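Side-chain contacts in filamentation induced by cAMP protein Fic (Desulfovibrio alaskensis, PDB 4RGL), which belongs to the mainly helical Fic/DOC family and carries a C-terminal domain probably of helix-turn-helix type: residues Asp100-Val105 and Leu201-Pro206; Asp159-Thr164 and Leu169-Ile174. All blocks are in the same frame, centred on the assembly; numbering follows the deposited sequence.

Contact 1 of 2, residues Asp100-Val105 and Leu201-Pro206; sequences DWDASV and LRNWKP
The flat carboxamide of Asn203 reaches across to the backbone of Trp101-Ala103, with its modelled ND2 3.3 Å from Ala103 N; the amide is probably turned over in the model. Ala103 CB heads toward 201-206. Asn203 CG stands anti to the carbonyl carbon (chi1 -74°), directing the amide toward the 100-105 loop. One face of the neighbouring Trp204 indole carries Lys205 CG, 3.7 Å above its centre, and His167 meets this indole edge-to-face. Across the gap, the loop is stiffened from within. Asp102 OD1 receives two bonds: it takes Ser104 N on its anti lone pair (3.1 Å, N-H...O 167°), making an Asx turn, and Ser104 OG from above the carboxylate plane (2.7 Å from OD1). A type I turn from Asp102 ends on Val105, the N-cap of helix 106-117. The Trp101 indole is buried against Ala111, Ala112 and Leu115 of that helix and against Leu199 of helix 189-202. Ala103 O takes a hydrogen bond from Trp196 NE1, and Arg202 salt-bridges to Glu99, tying the loop between helices 82-95 and 106-117 to helix 189-202.

Contact 2 of 2, residues Asp159-Thr164 and Leu169-Ile174; sequences DWLENT and LVASCI
Leu161 and Ala171, 7.0 Å apart at their CA atoms, are the nearest CA pair of two helical segments that run almost exactly antiparallel (177°), their axes 10.9 Å apart. Three side chains from 159-164 converge on the small methyl of Ala171. Leu161 CD1 and Thr164 CG2 each lie 4.2 Å from Ala171 CB, and the far end of the Trp160 indole borders the same methyl through CH2. Trp160 spans the gap because its CG is anti to the backbone N (chi1 169°), which sends the six-membered ring toward 169-174. There CH2 comes 3.5 Å from Ile174 CG2, the two side chains crossing at about a right angle. The Ile174 methyl approaches the ring obliquely, whereas Ala171 O sits at the ring edge, near its plane. Ile174 CG2 is anti to its own backbone N; CG2, with CB behind it, does the touching, while the far end of the CG1 branch leads away from the indole. The pair is a helical hairpin: helix 150-163 turns through a short loop straight into helix 168-182, within the helical core of the Fic fold. At the turn, Thr164 OG1 lies over one face of the indole, toward its rim, and hydrogen-bonds to Glu166 N. On the second helix, Ser172 OG donates to Leu169 O at 2.9 Å, reaching it from above the carbonyl plane. Tyr8 and Pro10, near the chain's modelled start, touch Trp160, and Pro10 also touches Ile174. Beyond the hairpin, Leu161 and Ser172 meet Ile200 of helix 189-202, while Ile174 and Cys173 pack on Val241 of helix 238-257.

In the fold
Contact 2 is nested along the chain inside the loop closed by contact 1, and their centres lie about 11 Å apart on the same side of the chain's centre. Helix 168-182 of contact 2 is followed by helix 189-202, which leads into segment 201-206 of contact 1; the connection and the start of helix 189-202 carry the HxFxDGNGR signature of Fic proteins. The two contacts touch directly: Leu201 packs on Ser172, Trp204 on Leu169, and the 100-105 loop meets the first hairpin helix through Ala103 against Leu161 and Ser104 against Glu162. Together they join the helices flanking that connection to the preceding hairpin helix and to the entry of helix 106-117.

Contact 1 of 2, residues Asp100-Val105 and Leu201-Pro206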
# COMPACT_ATOMS: atom_id res chain seq x y z
N ASP A 100 7.40 -10.18 -10.84
CA ASP A 100 8.50 -10.65 -11.69
C ASP A 100 9.80 -10.89 -10.89
O ASP A 100 10.70 -11.59 -11.39
CB ASP A 100 8.79 -9.62 -12.81
CG ASP A 100 7.60 -9.26 -13.68
OD1 ASP A 100 6.65 -10.09 -13.77
OD2 ASP A 100 7.63 -8.19 -14.33
N TRP A 101 9.96 -10.24 -9.71
CA TRP A 101 11.26 -10.18 -9.06
C TRP A 101 11.40 -11.13 -7.86
O TRP A 101 10.48 -11.31 -7.06
CB TRP A 101 11.56 -8.76 -8.59
CG TRP A 101 11.42 -7.73 -9.66
CD1 TRP A 101 11.87 -7.82 -10.94
CD2 TRP A 101 10.89 -6.41 -9.51
NE1 TRP A 101 11.56 -6.67 -11.63
CE2 TRP A 101 10.98 -5.78 -10.77
CE3 TRP A 101 10.34 -5.70 -8.43
CZ2 TRP A 101 10.52 -4.48 -10.98
CZ3 TRP A 101 9.88 -4.42 -8.65
CH2 TRP A 101 9.98 -3.81 -9.91
N ASP A 102 12.62 -11.68 -7.72
CA ASP A 102 13.08 -12.41 -6.56
C ASP A 102 14.09 -11.53 -5.81
O ASP A 102 15.04 -11.04 -6.43
CB ASP A 102 13.70 -13.77 -6.99
CG ASP A 102 14.15 -14.67 -5.85
OD1 ASP A 102 14.80 -14.16 -4.91
OD2 ASP A 102 13.98 -15.90 -5.97
N ALA A 103 13.82 -11.23 -4.53
CA ALA A 103 14.58 -10.24 -3.76
C ALA A 103 16.12 -10.53 -3.73
O ALA A 103 16.91 -9.62 -3.47
CB ALA A 103 14.06 -10.17 -2.35
N SER A 104 16.53 -11.78 -3.99
CA SER A 104 17.94 -12.14 -3.92
C SER A 104 18.65 -11.99 -5.30
O SER A 104 19.88 -12.12 -5.37
CB SER A 104 18.10 -13.57 -3.42
OG SER A 104 17.43 -14.49 -4.26
N VAL A 105 17.88 -11.71 -6.37
CA VAL A 105 18.45 -11.59 -7.73
C VAL A 105 18.93 -10.15 -7.97
O VAL A 105 18.11 -9.22 -8.00
CB VAL A 105 17.45 -12.04 -8.82
CG1 VAL A 105 18.05 -11.88 -10.22
CG2 VAL A 105 17.00 -13.48 -8.59
N LEU A 201 8.89 -9.45 2.01
CA LEU A 201 7.69 -9.84 2.75
C LEU A 201 6.65 -10.50 1.82
O LEU A 201 6.01 -11.47 2.23
CB LEU A 201 7.05 -8.64 3.47
CG LEU A 201 7.87 -8.04 4.64
CD1 LEU A 201 7.11 -6.93 5.31
CD2 LEU A 201 8.24 -9.11 5.66
N ARG A 202 6.47 -9.99 0.57
CA ARG A 202 5.48 -10.58 -0.32
C ARG A 202 5.99 -11.91 -0.93
O ARG A 202 5.18 -12.75 -1.32
CB ARG A 202 5.04 -9.61 -1.43
CG ARG A 202 6.07 -9.35 -2.49
CD ARG A 202 5.41 -8.92 -3.78
NE ARG A 202 4.80 -10.06 -4.47
CZ ARG A 202 3.87 -9.95 -5.41
NH1 ARG A 202 3.34 -8.76 -5.69
NH2 ARG A 202 3.39 -11.02 -6.01
N ASN A 203 7.33 -12.13 -0.93
CA ASN A 203 7.90 -13.41 -1.36
C ASN A 203 7.58 -14.49 -0.32
O ASN A 203 7.58 -15.68 -0.65
CB ASN A 203 9.42 -13.30 -1.57
CG ASN A 203 9.82 -12.55 -2.84
OD1 ASN A 203 8.98 -12.09 -3.62
ND2 ASN A 203 11.13 -12.45 -3.09
N TRP A 204 7.22 -14.07 0.91
CA TRP A 204 6.77 -14.96 1.97
C TRP A 204 5.24 -15.05 1.97
O TRP A 204 4.69 -16.15 1.88
CB TRP A 204 7.28 -14.46 3.34
CG TRP A 204 6.63 -15.11 4.53
CD1 TRP A 204 6.55 -16.44 4.79
CD2 TRP A 204 6.15 -14.44 5.71
NE1 TRP A 204 5.93 -16.65 6.00
CE2 TRP A 204 5.71 -15.44 6.60
CE3 TRP A 204 6.05 -13.09 6.09
CZ2 TRP A 204 5.14 -15.13 7.84
CZ3 TRP A 204 5.47 -12.79 7.32
CH2 TRP A 204 5.03 -13.81 8.18
N LYS A 205 4.56 -13.90 2.08
CA LYS A 205 3.11 -13.82 2.02
C LYS A 205 2.69 -12.67 1.11
O LYS A 205 2.94 -11.50 1.42
CB LYS A 205 2.51 -13.68 3.43
CG LYS A 205 2.68 -14.92 4.27
CD LYS A 205 1.97 -14.83 5.58
CE LYS A 205 2.05 -16.12 6.35
NZ LYS A 205 1.35 -17.24 5.64
N PRO A 206 2.12 -12.99 -0.08
CA PRO A 206 1.88 -11.94 -1.09
C PRO A 206 0.86 -10.87 -0.64
O PRO A 206 0.77 -9.82 -1.27
CB PRO A 206 1.35 -12.72 -2.29
CG PRO A 206 1.86 -14.10 -2.09
CD PRO A 206 1.85 -14.33 -0.63

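Contact 2 of 2, residues Asp159-Thr164 and Leu169-Ile174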
# COMPACT_ATOMS: atom_id res chain seq x y z
N ASP A 159 23.61 -12.52 -1.55
CA ASP A 159 23.94 -13.93 -1.32
C ASP A 159 23.46 -14.36 0.06
O ASP A 159 22.90 -15.44 0.20
CB ASP A 159 25.45 -14.17 -1.46
CG ASP A 159 25.86 -15.62 -1.21
OD1 ASP A 159 25.26 -16.52 -1.85
OD2 ASP A 159 26.80 -15.84 -0.42
N TRP A 160 23.64 -13.47 1.07
CA TRP A 160 23.17 -13.72 2.42
C TRP A 160 21.66 -13.91 2.44
O TRP A 160 21.17 -14.85 3.06
CB TRP A 160 23.57 -12.57 3.36
CG TRP A 160 22.91 -12.64 4.70
CD1 TRP A 160 23.28 -13.40 5.77
CD2 TRP A 160 21.68 -12.00 5.08
NE1 TRP A 160 22.36 -13.28 6.79
CE2 TRP A 160 21.37 -12.42 6.39
CE3 TRP A 160 20.81 -11.11 4.43
CZ2 TRP A 160 20.24 -11.96 7.08
CZ3 TRP A 160 19.68 -10.68 5.11
CH2 TRP A 160 19.40 -11.11 6.41
N LEU A 161 20.93 -13.01 1.77
CA LEU A 161 19.46 -13.03 1.73
C LEU A 161 18.94 -14.35 1.12
O LEU A 161 17.91 -14.87 1.56
CB LEU A 161 18.94 -11.82 0.94
CG LEU A 161 17.42 -11.60 0.96
CD1 LEU A 161 16.94 -11.25 2.37
CD2 LEU A 161 17.03 -10.50 -0.01
N GLU A 162 19.64 -14.89 0.11
CA GLU A 162 19.23 -16.12 -0.55
C GLU A 162 19.41 -17.34 0.38
O GLU A 162 18.55 -18.23 0.41
CB GLU A 162 20.03 -16.33 -1.85
CG GLU A 162 19.56 -17.52 -2.68
CD GLU A 162 20.45 -17.87 -3.87
OE1 GLU A 162 21.55 -17.29 -3.98
OE2 GLU A 162 20.06 -18.77 -4.65
N ASN A 163 20.51 -17.37 1.15
CA ASN A 163 20.87 -18.54 1.95
C ASN A 163 20.63 -18.30 3.47
O ASN A 163 21.10 -19.10 4.29
CB ASN A 163 22.34 -18.92 1.70
CG ASN A 163 22.65 -19.23 0.25
OD1 ASN A 163 22.02 -20.08 -0.39
ND2 ASN A 163 23.70 -18.60 -0.28
N THR A 164 19.88 -17.24 3.85
CA THR A 164 19.65 -16.96 5.27
C THR A 164 18.60 -17.92 5.87
O THR A 164 17.64 -18.30 5.19
CB THR A 164 19.23 -15.49 5.50
OG1 THR A 164 19.17 -15.24 6.91
CG2 THR A 164 17.89 -15.14 4.84
N LEU A 169 10.33 -11.90 8.14
CA LEU A 169 10.07 -10.68 8.93
C LEU A 169 11.37 -10.04 9.40
O LEU A 169 11.54 -8.83 9.29
CB LEU A 169 9.16 -11.00 10.14
CG LEU A 169 7.71 -11.33 9.81
CD1 LEU A 169 7.00 -11.91 11.02
CD2 LEU A 169 6.97 -10.11 9.29
N VAL A 170 12.32 -10.87 9.89
CA VAL A 170 13.62 -10.39 10.37
C VAL A 170 14.54 -10.09 9.18
O VAL A 170 15.17 -9.03 9.15
CB VAL A 170 14.27 -11.42 11.34
CG1 VAL A 170 15.63 -10.93 11.83
CG2 VAL A 170 13.35 -11.73 12.52
N ALA A 171 14.59 -11.01 8.20
CA ALA A 171 15.45 -10.88 7.02
C ALA A 171 15.18 -9.57 6.26
O ALA A 171 16.13 -8.93 5.80
CB ALA A 171 15.25 -12.07 6.09
N SER A 172 13.88 -9.16 6.15
CA SER A 172 13.51 -7.91 5.47
C SER A 172 14.05 -6.69 6.22
O SER A 172 14.51 -5.74 5.59
CB SER A 172 12.00 -7.80 5.33
OG SER A 172 11.37 -7.66 6.60
N CYS A 173 14.03 -6.74 7.56
CA CYS A 173 14.54 -5.65 8.39
C CYS A 173 16.07 -5.57 8.27
O CYS A 173 16.61 -4.47 8.14
CB CYS A 173 14.11 -5.82 9.84
SG CYS A 173 12.32 -5.73 10.10
N ILE A 174 16.75 -6.74 8.33
CA ILE A 174 18.22 -6.79 8.23
C ILE A 174 18.67 -6.24 6.87
O ILE A 174 19.60 -5.42 6.81
CB ILE A 174 18.74 -8.23 8.46
CG1 ILE A 174 18.29 -8.81 9.84
CG2 ILE A 174 20.26 -8.29 8.32
CD1 ILE A 174 18.92 -8.12 11.10